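Long-range contacts in transcriptional regulator (Pyrococcus horikoshii, PDB 1UDD), which is of unknown function but belongs to the all-helical TENA/THI-4/PQQC family of proteins: residues A[43-48]-A[102-107]; A[36-41]-A[210-215]; A[4-9]-A[180-185]. One frame throughout, in Å; residues are numbered along the deposited sequence.

Interaction 1: residues A[43-48]-A[102-107]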
loop_
_atom_site.group_PDB
_atom_site.type_symbol
_atom_site.label_atom_id
_atom_site.label_comp_id
_atom_site.label_asym_id
_atom_site.label_seq_id
_atom_site.Cartn_x
_atom_site.Cartn_y
_atom_site.Cartn_z
ATOM N N VAL A 43 -7.116 27.766 -9.783
ATOM C CA VAL A 43 -7.722 26.725 -10.605
ATOM C C VAL A 43 -6.635 25.808 -11.156
ATOM O O VAL A 43 -6.761 24.582 -11.114
ATOM C CB VAL A 43 -8.550 27.320 -11.778
ATOM C CG1 VAL A 43 -8.996 26.202 -12.726
ATOM C CG2 VAL A 43 -9.779 28.045 -11.235
ATOM N N LEU A 44 -5.560 26.406 -11.655
ATOM C CA LEU A 44 -4.445 25.637 -12.200
ATOM C C LEU A 44 -3.920 24.624 -11.181
ATOM O O LEU A 44 -3.701 23.456 -11.512
ATOM C CB LEU A 44 -3.315 26.575 -12.630
ATOM C CG LEU A 44 -3.136 26.819 -14.135
ATOM C CD1 LEU A 44 -4.471 27.128 -14.781
ATOM C CD2 LEU A 44 -2.150 27.970 -14.354
ATOM N N GLN A 45 -3.719 25.073 -9.944
ATOM C CA GLN A 45 -3.225 24.203 -8.887
ATOM C C GLN A 45 -4.248 23.110 -8.538
ATOM O O GLN A 45 -3.905 22.134 -7.869
ATOM C CB GLN A 45 -2.911 25.022 -7.633
ATOM C CG GLN A 45 -1.721 25.964 -7.738
ATOM C CD GLN A 45 -0.392 25.236 -7.833
ATOM O OE1 GLN A 45 -0.049 24.418 -6.974
ATOM N NE2 GLN A 45 0.374 25.539 -8.881
ATOM N N ASP A 46 -5.491 23.267 -8.996
ATOM C CA ASP A 46 -6.532 22.285 -8.712
ATOM C C ASP A 46 -6.409 20.946 -9.426
ATOM O O ASP A 46 -7.006 19.962 -8.982
ATOM C CB ASP A 46 -7.924 22.848 -8.997
ATOM C CG ASP A 46 -8.363 23.853 -7.958
ATOM O OD1 ASP A 46 -7.976 23.710 -6.780
ATOM O OD2 ASP A 46 -9.106 24.786 -8.320
ATOM N N PHE A 47 -5.665 20.888 -10.530
ATOM C CA PHE A 47 -5.528 19.609 -11.221
ATOM C C PHE A 47 -4.903 18.576 -10.287
ATOM O O PHE A 47 -5.437 17.485 -10.085
ATOM C CB PHE A 47 -4.647 19.728 -12.460
ATOM C CG PHE A 47 -4.479 18.434 -13.184
ATOM C CD1 PHE A 47 -5.560 17.850 -13.839
ATOM C CD2 PHE A 47 -3.250 17.776 -13.188
ATOM C CE1 PHE A 47 -5.418 16.619 -14.495
ATOM C CE2 PHE A 47 -3.097 16.544 -13.841
ATOM C CZ PHE A 47 -4.186 15.967 -14.495
ATOM N N ASN A 48 -3.764 18.940 -9.718
ATOM C CA ASN A 48 -3.054 18.059 -8.814
ATOM C C ASN A 48 -3.927 17.652 -7.628
ATOM O O ASN A 48 -3.769 16.560 -7.077
ATOM C CB ASN A 48 -1.797 18.742 -8.303
ATOM C CG ASN A 48 -0.851 17.770 -7.660
ATOM O OD1 ASN A 48 -0.380 16.840 -8.314
ATOM N ND2 ASN A 48 -0.569 17.966 -6.371
ATOM N N ILE A 102 -2.280 20.278 -16.628
ATOM C CA ILE A 102 -1.367 19.148 -16.534
ATOM C C ILE A 102 0.094 19.588 -16.485
ATOM O O ILE A 102 0.909 19.000 -15.775
ATOM C CB ILE A 102 -1.562 18.196 -17.720
ATOM C CG1 ILE A 102 -2.959 17.579 -17.653
ATOM C CG2 ILE A 102 -0.482 17.123 -17.712
ATOM C CD1 ILE A 102 -3.300 16.707 -18.830
ATOM N N LYS A 103 0.429 20.635 -17.227
ATOM C CA LYS A 103 1.804 21.099 -17.246
ATOM C C LYS A 103 2.173 22.004 -16.074
ATOM O O LYS A 103 3.350 22.287 -15.854
ATOM C CB LYS A 103 2.093 21.774 -18.587
ATOM C CG LYS A 103 1.994 20.798 -19.768
ATOM C CD LYS A 103 2.356 21.447 -21.100
ATOM C CE LYS A 103 3.826 21.861 -21.156
ATOM N NZ LYS A 103 4.156 22.612 -22.407
ATOM N N THR A 104 1.181 22.428 -15.294
ATOM C CA THR A 104 1.451 23.304 -14.148
ATOM C C THR A 104 2.218 22.614 -13.025
ATOM O O THR A 104 1.877 21.505 -12.611
ATOM C CB THR A 104 0.146 23.885 -13.564
ATOM O OG1 THR A 104 -0.423 24.798 -14.504
ATOM C CG2 THR A 104 0.416 24.623 -12.264
ATOM N N GLU A 105 3.256 23.281 -12.533
ATOM C CA GLU A 105 4.063 22.743 -11.444
ATOM C C GLU A 105 3.303 22.968 -10.137
ATOM O O GLU A 105 2.972 24.098 -9.800
ATOM C CB GLU A 105 5.412 23.461 -11.371
ATOM C CG GLU A 105 6.134 23.235 -10.043
ATOM C CD GLU A 105 7.284 24.207 -9.801
ATOM O OE1 GLU A 105 7.112 25.422 -10.059
ATOM O OE2 GLU A 105 8.355 23.759 -9.333
ATOM N N PRO A 106 3.011 21.893 -9.386
ATOM C CA PRO A 106 2.283 22.061 -8.124
ATOM C C PRO A 106 3.191 22.652 -7.051
ATOM O O PRO A 106 4.342 22.250 -6.922
ATOM C CB PRO A 106 1.847 20.634 -7.778
ATOM C CG PRO A 106 1.872 19.914 -9.114
ATOM C CD PRO A 106 3.116 20.468 -9.740
ATOM N N THR A 107 2.688 23.611 -6.284
ATOM C CA THR A 107 3.507 24.193 -5.227
ATOM C C THR A 107 3.823 23.077 -4.238
ATOM O O THR A 107 3.219 22.007 -4.294
ATOM C CB THR A 107 2.759 25.308 -4.472
ATOM O OG1 THR A 107 1.511 24.794 -3.984
ATOM C CG2 THR A 107 2.503 26.506 -5.390
#

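Interaction 2: residues A[36-41]-A[210-215]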
loop_
_atom_site.group_PDB
_atom_site.type_symbol
_atom_site.label_atom_id
_atom_site.label_comp_id
_atom_site.label_asym_id
_atom_site.label_seq_id
_atom_site.Cartn_x
_atom_site.Cartn_y
_atom_site.Cartn_z
ATOM N N LEU A 36 -8.952 38.212 -11.123
ATOM C CA LEU A 36 -9.058 37.049 -11.998
ATOM C C LEU A 36 -7.758 36.290 -12.200
ATOM O O LEU A 36 -7.778 35.100 -12.509
ATOM C CB LEU A 36 -9.619 37.464 -13.358
ATOM C CG LEU A 36 -10.083 36.330 -14.274
ATOM C CD1 LEU A 36 -11.107 35.480 -13.539
ATOM C CD2 LEU A 36 -10.688 36.906 -15.548
ATOM N N GLU A 37 -6.629 36.968 -12.027
ATOM C CA GLU A 37 -5.336 36.321 -12.200
ATOM C C GLU A 37 -5.036 35.344 -11.078
ATOM O O GLU A 37 -4.415 34.301 -11.307
ATOM C CB GLU A 37 -4.212 37.352 -12.274
ATOM C CG GLU A 37 -4.062 38.003 -13.635
ATOM C CD GLU A 37 -4.040 36.982 -14.768
ATOM O OE1 GLU A 37 -5.132 36.589 -15.241
ATOM O OE2 GLU A 37 -2.927 36.567 -15.172
ATOM N N LYS A 38 -5.458 35.697 -9.865
ATOM C CA LYS A 38 -5.242 34.846 -8.707
ATOM C C LYS A 38 -6.126 33.612 -8.777
ATOM O O LYS A 38 -5.735 32.540 -8.328
ATOM C CB LYS A 38 -5.518 35.617 -7.413
ATOM C CG LYS A 38 -4.527 36.735 -7.166
ATOM C CD LYS A 38 -4.661 37.321 -5.782
ATOM C CE LYS A 38 -3.405 38.107 -5.433
ATOM N NZ LYS A 38 -3.425 38.622 -4.033
ATOM N N PHE A 39 -7.313 33.762 -9.349
ATOM C CA PHE A 39 -8.237 32.640 -9.475
ATOM C C PHE A 39 -7.649 31.624 -10.443
ATOM O O PHE A 39 -7.702 30.416 -10.197
ATOM C CB PHE A 39 -9.603 33.124 -9.979
ATOM C CG PHE A 39 -10.666 32.055 -10.009
ATOM C CD1 PHE A 39 -11.011 31.361 -8.853
ATOM C CD2 PHE A 39 -11.348 31.768 -11.189
ATOM C CE1 PHE A 39 -12.024 30.397 -8.865
ATOM C CE2 PHE A 39 -12.363 30.808 -11.219
ATOM C CZ PHE A 39 -12.703 30.117 -10.045
ATOM N N LYS A 40 -7.078 32.109 -11.543
ATOM C CA LYS A 40 -6.480 31.209 -12.518
ATOM C C LYS A 40 -5.330 30.421 -11.901
ATOM O O LYS A 40 -5.184 29.238 -12.178
ATOM C CB LYS A 40 -5.997 31.977 -13.750
ATOM C CG LYS A 40 -7.124 32.570 -14.571
ATOM C CD LYS A 40 -6.577 33.312 -15.776
ATOM C CE LYS A 40 -7.653 34.109 -16.487
ATOM N NZ LYS A 40 -7.092 34.794 -17.692
ATOM N N PHE A 41 -4.512 31.067 -11.073
ATOM C CA PHE A 41 -3.399 30.359 -10.439
ATOM C C PHE A 41 -3.945 29.231 -9.557
ATOM O O PHE A 41 -3.391 28.127 -9.517
ATOM C CB PHE A 41 -2.576 31.303 -9.569
ATOM C CG PHE A 41 -1.397 30.645 -8.933
ATOM C CD1 PHE A 41 -0.202 30.496 -9.637
ATOM C CD2 PHE A 41 -1.486 30.131 -7.645
ATOM C CE1 PHE A 41 0.894 29.840 -9.061
ATOM C CE2 PHE A 41 -0.405 29.475 -7.063
ATOM C CZ PHE A 41 0.791 29.327 -7.772
ATOM N N MET A 210 -1.332 29.750 -0.210
ATOM C CA MET A 210 -0.408 29.661 -1.329
ATOM C C MET A 210 -1.080 30.139 -2.611
ATOM O O MET A 210 -0.410 30.607 -3.533
ATOM C CB MET A 210 0.113 28.230 -1.484
ATOM C CG MET A 210 -0.864 27.268 -2.067
ATOM S SD MET A 210 -0.701 27.148 -3.830
ATOM C CE MET A 210 -1.955 25.848 -4.130
ATOM N N ALA A 211 -2.402 30.013 -2.675
ATOM C CA ALA A 211 -3.133 30.474 -3.843
ATOM C C ALA A 211 -3.118 32.008 -3.802
ATOM O O ALA A 211 -3.109 32.672 -4.831
ATOM C CB ALA A 211 -4.559 29.959 -3.807
ATOM N N TRP A 212 -3.112 32.555 -2.591
ATOM C CA TRP A 212 -3.093 33.997 -2.395
ATOM C C TRP A 212 -1.706 34.542 -2.731
ATOM O O TRP A 212 -1.582 35.592 -3.359
ATOM C CB TRP A 212 -3.458 34.333 -0.942
ATOM C CG TRP A 212 -3.468 35.803 -0.639
ATOM C CD1 TRP A 212 -2.581 36.488 0.148
ATOM C CD2 TRP A 212 -4.400 36.774 -1.135
ATOM N NE1 TRP A 212 -2.905 37.826 0.169
ATOM C CE2 TRP A 212 -4.015 38.028 -0.610
ATOM C CE3 TRP A 212 -5.523 36.707 -1.970
ATOM C CZ2 TRP A 212 -4.714 39.209 -0.897
ATOM C CZ3 TRP A 212 -6.222 37.886 -2.255
ATOM C CH2 TRP A 212 -5.810 39.117 -1.718
ATOM N N ARG A 213 -0.673 33.813 -2.318
ATOM C CA ARG A 213 0.701 34.205 -2.576
ATOM C C ARG A 213 1.143 33.918 -4.004
ATOM O O ARG A 213 2.080 34.533 -4.499
ATOM C CB ARG A 213 1.634 33.492 -1.603
ATOM C CG ARG A 213 1.503 33.983 -0.177
ATOM C CD ARG A 213 2.506 33.285 0.717
ATOM N NE ARG A 213 2.614 33.919 2.028
ATOM C CZ ARG A 213 2.969 35.188 2.216
ATOM N NH1 ARG A 213 3.249 35.965 1.175
ATOM N NH2 ARG A 213 3.056 35.677 3.447
ATOM N N GLY A 214 0.470 32.988 -4.672
ATOM C CA GLY A 214 0.849 32.663 -6.037
ATOM C C GLY A 214 2.179 31.936 -6.025
ATOM O O GLY A 214 2.996 32.076 -6.936
ATOM N N GLY A 215 2.387 31.154 -4.969
ATOM C CA GLY A 215 3.612 30.400 -4.801
ATOM C C GLY A 215 3.661 29.950 -3.353
ATOM O O GLY A 215 2.663 30.197 -2.643
#

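Interaction 3: residues A[4-9]-A[180-185]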
loop_
_atom_site.group_PDB
_atom_site.type_symbol
_atom_site.label_atom_id
_atom_site.label_comp_id
_atom_site.label_asym_id
_atom_site.label_seq_id
_atom_site.Cartn_x
_atom_site.Cartn_y
_atom_site.Cartn_z
ATOM N N MET A 4 -21.564 13.893 18.465
ATOM C CA MET A 4 -20.982 12.957 17.497
ATOM C C MET A 4 -19.487 13.208 17.241
ATOM O O MET A 4 -18.939 14.257 17.588
ATOM C CB MET A 4 -21.711 13.051 16.155
ATOM C CG MET A 4 -23.164 12.638 16.155
ATOM S SD MET A 4 -23.805 12.781 14.455
ATOM C CE MET A 4 -25.516 12.314 14.658
ATOM N N ILE A 5 -18.838 12.233 16.618
ATOM C CA ILE A 5 -17.426 12.351 16.271
ATOM C C ILE A 5 -17.189 13.593 15.392
ATOM O O ILE A 5 -16.308 14.395 15.693
ATOM C CB ILE A 5 -16.960 11.104 15.519
ATOM C CG1 ILE A 5 -17.089 9.882 16.442
ATOM C CG2 ILE A 5 -15.537 11.292 15.001
ATOM C CD1 ILE A 5 -16.627 8.585 15.806
ATOM N N THR A 6 -17.970 13.766 14.320
ATOM C CA THR A 6 -17.782 14.932 13.459
ATOM C C THR A 6 -18.115 16.247 14.181
ATOM O O THR A 6 -17.618 17.306 13.799
ATOM C CB THR A 6 -18.590 14.827 12.122
ATOM O OG1 THR A 6 -19.997 14.683 12.390
ATOM C CG2 THR A 6 -18.094 13.624 11.300
ATOM N N ASP A 7 -18.960 16.184 15.213
ATOM C CA ASP A 7 -19.279 17.374 16.003
ATOM C C ASP A 7 -17.969 17.790 16.687
ATOM O O ASP A 7 -17.573 18.948 16.656
ATOM C CB ASP A 7 -20.334 17.067 17.075
ATOM C CG ASP A 7 -21.735 16.856 16.495
ATOM O OD1 ASP A 7 -22.065 17.439 15.442
ATOM O OD2 ASP A 7 -22.516 16.114 17.110
ATOM N N LYS A 8 -17.296 16.821 17.289
ATOM C CA LYS A 8 -16.026 17.066 17.967
ATOM C C LYS A 8 -14.947 17.564 17.025
ATOM O O LYS A 8 -14.156 18.420 17.395
ATOM C CB LYS A 8 -15.550 15.779 18.644
ATOM C CG LYS A 8 -16.445 15.345 19.783
ATOM C CD LYS A 8 -16.332 13.857 20.057
ATOM C CE LYS A 8 -15.141 13.492 20.905
ATOM N NZ LYS A 8 -15.124 11.996 21.131
ATOM N N LEU A 9 -14.902 17.019 15.810
ATOM C CA LEU A 9 -13.897 17.433 14.844
ATOM C C LEU A 9 -14.081 18.903 14.489
ATOM O O LEU A 9 -13.093 19.654 14.367
ATOM C CB LEU A 9 -13.967 16.557 13.577
ATOM C CG LEU A 9 -13.767 15.044 13.792
ATOM C CD1 LEU A 9 -13.829 14.306 12.458
ATOM C CD2 LEU A 9 -12.416 14.784 14.450
ATOM N N LYS A 180 -21.703 10.705 7.991
ATOM C CA LYS A 180 -22.476 9.618 8.568
ATOM C C LYS A 180 -21.607 8.378 8.688
ATOM O O LYS A 180 -21.645 7.670 9.693
ATOM C CB LYS A 180 -23.705 9.309 7.716
ATOM C CG LYS A 180 -24.443 8.052 8.169
ATOM C CD LYS A 180 -25.710 7.835 7.344
ATOM C CE LYS A 180 -26.527 6.652 7.854
ATOM N NZ LYS A 180 -27.858 6.592 7.182
ATOM N N ILE A 181 -20.818 8.112 7.656
ATOM C CA ILE A 181 -19.945 6.971 7.703
ATOM C C ILE A 181 -18.955 7.124 8.856
ATOM O O ILE A 181 -18.805 6.221 9.675
ATOM C CB ILE A 181 -19.205 6.796 6.381
ATOM C CG1 ILE A 181 -20.217 6.376 5.302
ATOM C CG2 ILE A 181 -18.103 5.748 6.551
ATOM C CD1 ILE A 181 -19.671 6.389 3.880
ATOM N N ILE A 182 -18.300 8.268 8.943
ATOM C CA ILE A 182 -17.355 8.472 10.032
ATOM C C ILE A 182 -18.074 8.410 11.395
ATOM O O ILE A 182 -17.579 7.795 12.340
ATOM C CB ILE A 182 -16.620 9.831 9.877
ATOM C CG1 ILE A 182 -15.681 9.764 8.671
ATOM C CG2 ILE A 182 -15.855 10.180 11.163
ATOM C CD1 ILE A 182 -15.154 11.114 8.236
ATOM N N ASP A 183 -19.260 9.003 11.484
ATOM C CA ASP A 183 -19.978 9.016 12.761
ATOM C C ASP A 183 -20.571 7.699 13.232
ATOM O O ASP A 183 -20.844 7.547 14.415
ATOM C CB ASP A 183 -21.071 10.093 12.758
ATOM C CG ASP A 183 -20.496 11.491 12.871
ATOM O OD1 ASP A 183 -19.560 11.672 13.680
ATOM O OD2 ASP A 183 -20.975 12.409 12.167
ATOM N N SER A 184 -20.759 6.747 12.326
ATOM C CA SER A 184 -21.328 5.454 12.715
ATOM C C SER A 184 -20.232 4.489 13.152
ATOM O O SER A 184 -20.494 3.317 13.399
ATOM C CB SER A 184 -22.116 4.841 11.552
ATOM O OG SER A 184 -21.255 4.444 10.493
ATOM N N SER A 185 -19.006 4.994 13.251
ATOM C CA SER A 185 -17.871 4.177 13.652
ATOM C C SER A 185 -17.700 4.151 15.167
ATOM O O SER A 185 -18.478 4.757 15.909
ATOM C CB SER A 185 -16.584 4.713 13.024
ATOM O OG SER A 185 -16.284 5.992 13.545
HETATM O O HOH W 1 -20.228 9.530 16.356
#

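Interaction 1: residues A[43-48]-A[102-107]
Helix 36-63 is met here by the chain that leaves the end of helix 98-103 and runs to the start of helix 108-123. Gln45 carries the contact. Its CB starts off to one side of the loop, with CG anti to the carbonyl carbon (chi1 -69°); CG packs on Met210 of helix 190-213. A bend at chi2 (-69°) then brings the carboxamide CD over the loop, where it lies near the backbone N and methyl of Thr107. From there the two tips divide the work. Gln45 OE1 accepts the backbone N-H of Thr107 at 2.9 Å, nearly straight (171°), in the carbonyl plane and on a lone pair; the OG1 of Thr107 adds a weak bond to the same oxygen. Gln45 NE2 reaches back to Glu105 O at 3.1 Å. That oxygen lies in the amide plane of Gln45, although NE2 itself sits above the plane of the Glu105 carbonyl. Gln45 NE2 also rests 3.5 Å from Thr104 CG2.

Around this clamp the packing is simpler. Ile102 CG1 lies over one face of the Phe47 ring, 4.1 Å from its centroid, a CH-pi contact; Tyr66 of the second subunit meets the same ring edge-to-face. The puckered ring of Pro106 crosses the amide of Asn48, Pro106 CG to Asn48 CG at 3.8 Å, while Asn48 ND2 bonds Asn110. Thr104 OG1 sits against Leu44 CG and bonds Asp100 O.

Glutamine suits its place because one amide offers both an acceptor and a donor, on an arm long enough to span the gap. Two bonds of opposite sense set which end is oxygen and hold the group against rotation, so this buried amide fixes the loop's backbone just where Thr107 takes the N-cap position of the next helix.

Interaction 2: residues A[36-41]-A[210-215]
Two flat groups on different helices receive quite different visitors. The six-membered ring of Trp212 has Lys38 NZ over one face, 3.2 Å from its centroid and 5° off the normal, a textbook cation-pi pair. The Phe41 ring has Gly214 CA over one face, 3.7 Å from its centroid, a CH-pi contact; at its edge lies Met210 SD, 4.0 Å from Phe41 CE2, a Met-aromatic contact. In this helical TenA-family fold they join the first turns of helix 36-63 to the C-terminal end of helix 190-213.

Lysine suits its place by length: extended beyond CG, it lays CD beside the indole and carries the ammonium to a place above the centre of the six-membered ring. Trp212, whose CB points away, swings its indole back beneath that charge, with Phe25 of helix 24-31 packing on both residues. Phe41 holds CG anti to its backbone N (chi1 -178°), which sends the ring across to the helix end. Gly214 leaves the helix with positive phi (70°), a conformation glycine adopts readily, and its CA can lie close against the ring. The chain's turn there brings Gly214 C to 3.4 Å from Phe41 CZ.

Interaction 3: residues A[4-9]-A[180-185]
With CG anti to its carbonyl carbon (chi1 -73°), Asp183 sends its carboxylate from the last turn of helix 169-183 to the first turn of helix 5-11. Thr6 meets it with OG1 in the crowded position between backbone N and carbonyl carbon (chi1 59°), which sets hydroxyl and backbone N-H on the same side. The carboxylate is therefore gripped at both oxygens by one residue. Thr6 N gives its hydrogen to Asp183 OD1 at 2.7 Å (165°), and Thr6 OG1 gives a very short bond of 2.5 Å to Asp183 OD2; each oxygen uses its syn lone pair. Held at two points, the group can hardly turn, and the short bond is consistent with a charged acceptor. The N-terminus of helix 5-11 and the two donors would favour the ionised form, against the opposing C-terminal end of helix 169-183.

Ile5 slides past Asp183 in the opposite direction. Ile5 N sits 3.1 Å from Asp183 OD1 at a poor angle and bonds instead to a water that in turn donates to Asp183 O, so backbone and side chain of one aspartate both serve this helix start. Beside the polar pair, Ile5 CG2 packs on Ile182 CG2 at 4.0 Å. Ile5 CD1 reaches Ser185 OG, 3.5 Å away, which is itself tied to Ile182 O. The branched Ile5 also covers Tyr190 and Leu193 of helix 190-213, while Ile182 faces helix 126-146.

Met4 stands at the N-cap position and lays its CB and SD beside the carboxylate; Met4 N donates to Asp7 OD2 at 2.8 Å. An acidic side chain at the C-terminal end of one helix thus accepts a first-turn N-H at the N-terminus of another, a helix-end to helix-start junction of this all-helical TenA-family fold.

In the fold
Interactions 1 and 2 are neighbours, their centres about 11 Å apart, and both use helix 36-63. They meet at Met210: its SD lies 3.2 Å from Thr107 OG1 and its CE touches the Gln45 chain, while Thr107 CG2 also approaches Phe41 CZ. The loop before helix 108-123 and the C-terminal end of helix 190-213 thus share one patch. Interaction 3 lies on the opposite side of the chain's centre, its centre about 32 Å from that of interaction 1 and about 34 Å from that of interaction 2. Helix 190-213 spans the distance, packing on Ile5 near its start and entering interaction 2 at its end. Along the chain, interaction 1 nests within the loops closed by interactions 2 and 3, which cross.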